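PDB 7EZZ: phospholipase A1 from Salmonella typhi, which hydrolyses the acyl ester bonds of phospholipids, as a calcium-binding beta-barrel enzyme of the bacterial outer membrane. Local coordinates for residues 120-125 with 149-154. Numbering follows the deposited sequence.
Sequences TLRDVE and RLMAEN
Strands 119-132 and 142-154 form an antiparallel beta hairpin of the barrel wall, and segments 120-125 and 149-154 pair within it. A classic beta bulge interrupts the ladder. Arg122 and Asp123 both face Met151, whose O accepts from Arg122 N at 2.7 Å and from Asp123 N at 3.1 Å. Asp123, Met151, Glu125 and Arg149 point to one face of the sheet, where a salt-bridge network forms. The Arg149 chain bends at chi3 (66°), which turns its guanidinium toward Asp123 and Glu125 on strand 119-132. Arg149 NE and Arg149 NH2 both bind Glu125 OE2, at 2.7 Å and 2.9 Å. The NE approaches from above the carboxylate plane. Arg149 NH2 also gives a nearly straight bond (171°) to the anti lone pair of Asp123 OD2, at 2.9 Å. Both acceptors lie near the guanidinium plane. Asp123 OD1 also bonds Ser5 OG, OD2 also bonds Ile7 N, and Glu160 pairs with Arg149 NH1. Helix 6-11 packs against Asp123, Glu125 and Arg149. Met151 CE packs on Arg122 CB at 3.7 Å. Arg122 NE makes a salt bridge to Glu153 OE2 whose hydrogen bond is weak, at 3.5 Å. On the other face, Val124 CG1 meets Leu150 CD2 at 4.0 Å, side by side. Polar and charged residues inside and apolar ones outside are characteristic of an outer-membrane beta-barrel.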
ATOM      1  N   THR B 120     -13.047  -6.835 -28.660  1.00 35.03           N
ATOM      2  CA  THR B 120     -13.982  -7.504 -27.735  1.00 32.21           C
ATOM      3  C   THR B 120     -14.031  -6.725 -26.423  1.00 31.95           C
ATOM      4  O   THR B 120     -13.028  -6.673 -25.745  1.00 30.57           O
ATOM      5  CB  THR B 120     -13.592  -8.966 -27.524  1.00 31.92           C
ATOM      6  OG1 THR B 120     -13.421  -9.546 -28.810  1.00 30.74           O
ATOM      7  CG2 THR B 120     -14.618  -9.751 -26.747  1.00 30.07           C
ATOM      8  N   LEU B 121     -15.172  -6.116 -26.114  1.00 31.22           N
ATOM      9  CA  LEU B 121     -15.334  -5.389 -24.841  1.00 30.08           C
ATOM     10  C   LEU B 121     -15.287  -6.448 -23.751  1.00 32.24           C
ATOM     11  O   LEU B 121     -16.009  -7.411 -23.844  1.00 31.77           O
ATOM     12  CB  LEU B 121     -16.649  -4.615 -24.863  1.00 28.13           C
ATOM     13  CG  LEU B 121     -16.984  -3.842 -23.600  1.00 27.79           C
ATOM     14  CD1 LEU B 121     -16.097  -2.637 -23.439  1.00 24.69           C
ATOM     15  CD2 LEU B 121     -18.430  -3.425 -23.629  1.00 27.40           C
ATOM     16  N   ARG B 122     -14.406  -6.267 -22.779  1.00 34.87           N
ATOM     17  CA  ARG B 122     -14.220  -7.323 -21.770  1.00 34.05           C
ATOM     18  C   ARG B 122     -14.651  -6.829 -20.406  1.00 33.33           C
ATOM     19  O   ARG B 122     -15.149  -7.615 -19.657  1.00 34.62           O
ATOM     20  CB  ARG B 122     -12.734  -7.651 -21.677  1.00 36.62           C
ATOM     21  CG  ARG B 122     -12.239  -8.612 -22.736  1.00 35.05           C
ATOM     22  CD  ARG B 122     -13.125  -9.816 -22.685  1.00 39.71           C
ATOM     23  NE  ARG B 122     -12.778 -10.762 -23.710  1.00 43.66           N
ATOM     24  CZ  ARG B 122     -13.341 -11.939 -23.835  1.00 42.74           C
ATOM     25  NH1 ARG B 122     -14.280 -12.316 -22.992  1.00 39.18           N
ATOM     26  NH2 ARG B 122     -12.957 -12.736 -24.803  1.00 46.07           N
ATOM     27  N   ASP B 123     -14.400  -5.570 -20.094  1.00 33.23           N
ATOM     28  CA  ASP B 123     -14.727  -5.053 -18.742  1.00 28.85           C
ATOM     29  C   ASP B 123     -15.610  -3.809 -18.826  1.00 26.04           C
ATOM     30  O   ASP B 123     -15.252  -2.890 -19.565  1.00 24.08           O
ATOM     31  CB  ASP B 123     -13.451  -4.669 -17.993  1.00 28.04           C
ATOM     32  CG  ASP B 123     -12.651  -5.829 -17.434  1.00 28.07           C
ATOM     33  OD1 ASP B 123     -12.774  -6.938 -17.956  1.00 27.91           O
ATOM     34  OD2 ASP B 123     -11.904  -5.600 -16.487  1.00 27.52           O
ATOM     35  N   VAL B 124     -16.709  -3.798 -18.090  1.00 23.39           N
ATOM     36  CA  VAL B 124     -17.582  -2.597 -17.966  1.00 23.17           C
ATOM     37  C   VAL B 124     -17.613  -2.275 -16.471  1.00 23.33           C
ATOM     38  O   VAL B 124     -18.044  -3.138 -15.707  1.00 23.26           O
ATOM     39  CB  VAL B 124     -18.994  -2.835 -18.526  1.00 24.00           C
ATOM     40  CG1 VAL B 124     -19.865  -1.600 -18.377  1.00 22.52           C
ATOM     41  CG2 VAL B 124     -18.958  -3.284 -19.975  1.00 23.21           C
ATOM     42  N   GLU B 125     -17.195  -1.095 -16.062  1.00 23.89           N
ATOM     43  CA  GLU B 125     -17.124  -0.793 -14.611  1.00 25.24           C
ATOM     44  C   GLU B 125     -17.780   0.556 -14.318  1.00 26.89           C
ATOM     45  O   GLU B 125     -17.521   1.503 -15.058  1.00 27.77           O
ATOM     46  CB  GLU B 125     -15.650  -0.796 -14.211  1.00 24.61           C
ATOM     47  CG  GLU B 125     -15.387  -0.679 -12.729  1.00 25.65           C
ATOM     48  CD  GLU B 125     -13.908  -0.739 -12.412  1.00 24.80           C
ATOM     49  OE1 GLU B 125     -13.441   0.074 -11.618  1.00 26.09           O
ATOM     50  OE2 GLU B 125     -13.234  -1.591 -12.979  1.00 24.59           O
ATOM     51  N   ARG B 149     -15.345   2.716 -16.369  1.00 30.14           N
ATOM     52  CA  ARG B 149     -14.153   2.183 -17.003  1.00 28.18           C
ATOM     53  C   ARG B 149     -14.615   1.128 -18.001  1.00 29.62           C
ATOM     54  O   ARG B 149     -15.417   0.257 -17.652  1.00 35.27           O
ATOM     55  CB  ARG B 149     -13.188   1.618 -15.953  1.00 29.48           C
ATOM     56  CG  ARG B 149     -11.824   1.180 -16.481  1.00 29.03           C
ATOM     57  CD  ARG B 149     -10.973   0.507 -15.413  1.00 27.09           C
ATOM     58  NE  ARG B 149     -11.546  -0.759 -14.981  1.00 27.39           N
ATOM     59  CZ  ARG B 149     -11.383  -1.920 -15.616  1.00 30.07           C
ATOM     60  NH1 ARG B 149     -10.619  -1.984 -16.700  1.00 31.24           N
ATOM     61  NH2 ARG B 149     -11.963  -3.018 -15.155  1.00 30.13           N
ATOM     62  N   LEU B 150     -14.138   1.247 -19.250  1.00 26.70           N
ATOM     63  CA  LEU B 150     -14.424   0.275 -20.297  1.00 24.36           C
ATOM     64  C   LEU B 150     -13.111  -0.267 -20.858  1.00 23.82           C
ATOM     65  O   LEU B 150     -12.273   0.501 -21.302  1.00 22.93           O
ATOM     66  CB  LEU B 150     -15.179   0.969 -21.427  1.00 24.14           C
ATOM     67  CG  LEU B 150     -16.432   1.744 -21.040  1.00 23.58           C
ATOM     68  CD1 LEU B 150     -16.834   2.707 -22.149  1.00 21.94           C
ATOM     69  CD2 LEU B 150     -17.551   0.773 -20.700  1.00 22.88           C
ATOM     70  N   MET B 151     -12.945  -1.588 -20.866  1.00 23.78           N
ATOM     71  CA  MET B 151     -11.739  -2.189 -21.414  1.00 25.54           C
ATOM     72  C   MET B 151     -12.117  -3.153 -22.540  1.00 26.60           C
ATOM     73  O   MET B 151     -12.988  -4.025 -22.384  1.00 26.80           O
ATOM     74  CB  MET B 151     -10.897  -2.911 -20.345  1.00 27.81           C
ATOM     75  CG  MET B 151      -9.577  -3.500 -20.864  1.00 28.30           C
ATOM     76  SD  MET B 151      -9.702  -5.146 -21.708  1.00 32.24           S
ATOM     77  CE  MET B 151      -9.627  -6.277 -20.307  1.00 31.83           C
ATOM     78  N   ALA B 152     -11.394  -3.005 -23.656  1.00 27.33           N
ATOM     79  CA  ALA B 152     -11.536  -3.853 -24.827  1.00 30.46           C
ATOM     80  C   ALA B 152     -10.164  -4.366 -25.288  1.00 30.38           C
ATOM     81  O   ALA B 152      -9.149  -3.718 -25.081  1.00 29.91           O
ATOM     82  CB  ALA B 152     -12.255  -3.061 -25.894  1.00 29.62           C
ATOM     83  N   GLU B 153     -10.149  -5.541 -25.924  1.00 32.16           N
ATOM     84  CA  GLU B 153      -8.945  -6.176 -26.436  1.00 37.70           C
ATOM     85  C   GLU B 153      -9.124  -6.578 -27.913  1.00 40.21           C
ATOM     86  O   GLU B 153     -10.238  -6.665 -28.418  1.00 42.98           O
ATOM     87  CB  GLU B 153      -8.521  -7.262 -25.439  1.00 39.03           C
ATOM     88  CG  GLU B 153      -8.190  -8.618 -26.030  1.00 45.16           C
ATOM     89  CD  GLU B 153      -9.321  -9.622 -25.883  1.00 47.45           C
ATOM     90  OE1 GLU B 153     -10.014  -9.838 -26.878  1.00 54.69           O
ATOM     91  OE2 GLU B 153      -9.504 -10.180 -24.785  1.00 48.05           O
ATOM     92  N   ASN B 154      -8.001  -6.749 -28.632  1.00 43.07           N
ATOM     93  CA  ASN B 154      -7.945  -7.105 -30.049  1.00 42.65           C
ATOM     94  C   ASN B 154      -6.529  -7.595 -30.361  1.00 45.93           C
ATOM     95  O   ASN B 154      -5.610  -6.789 -30.527  1.00 48.29           O
ATOM     96  CB  ASN B 154      -8.296  -5.916 -30.949  1.00 42.33           C
ATOM     97  CG  ASN B 154      -8.246  -6.182 -32.439  1.00 41.83           C
ATOM     98  OD1 ASN B 154      -8.235  -7.327 -32.892  1.00 39.41           O
ATOM     99  ND2 ASN B 154      -8.228  -5.115 -33.212  1.00 39.44           N
TER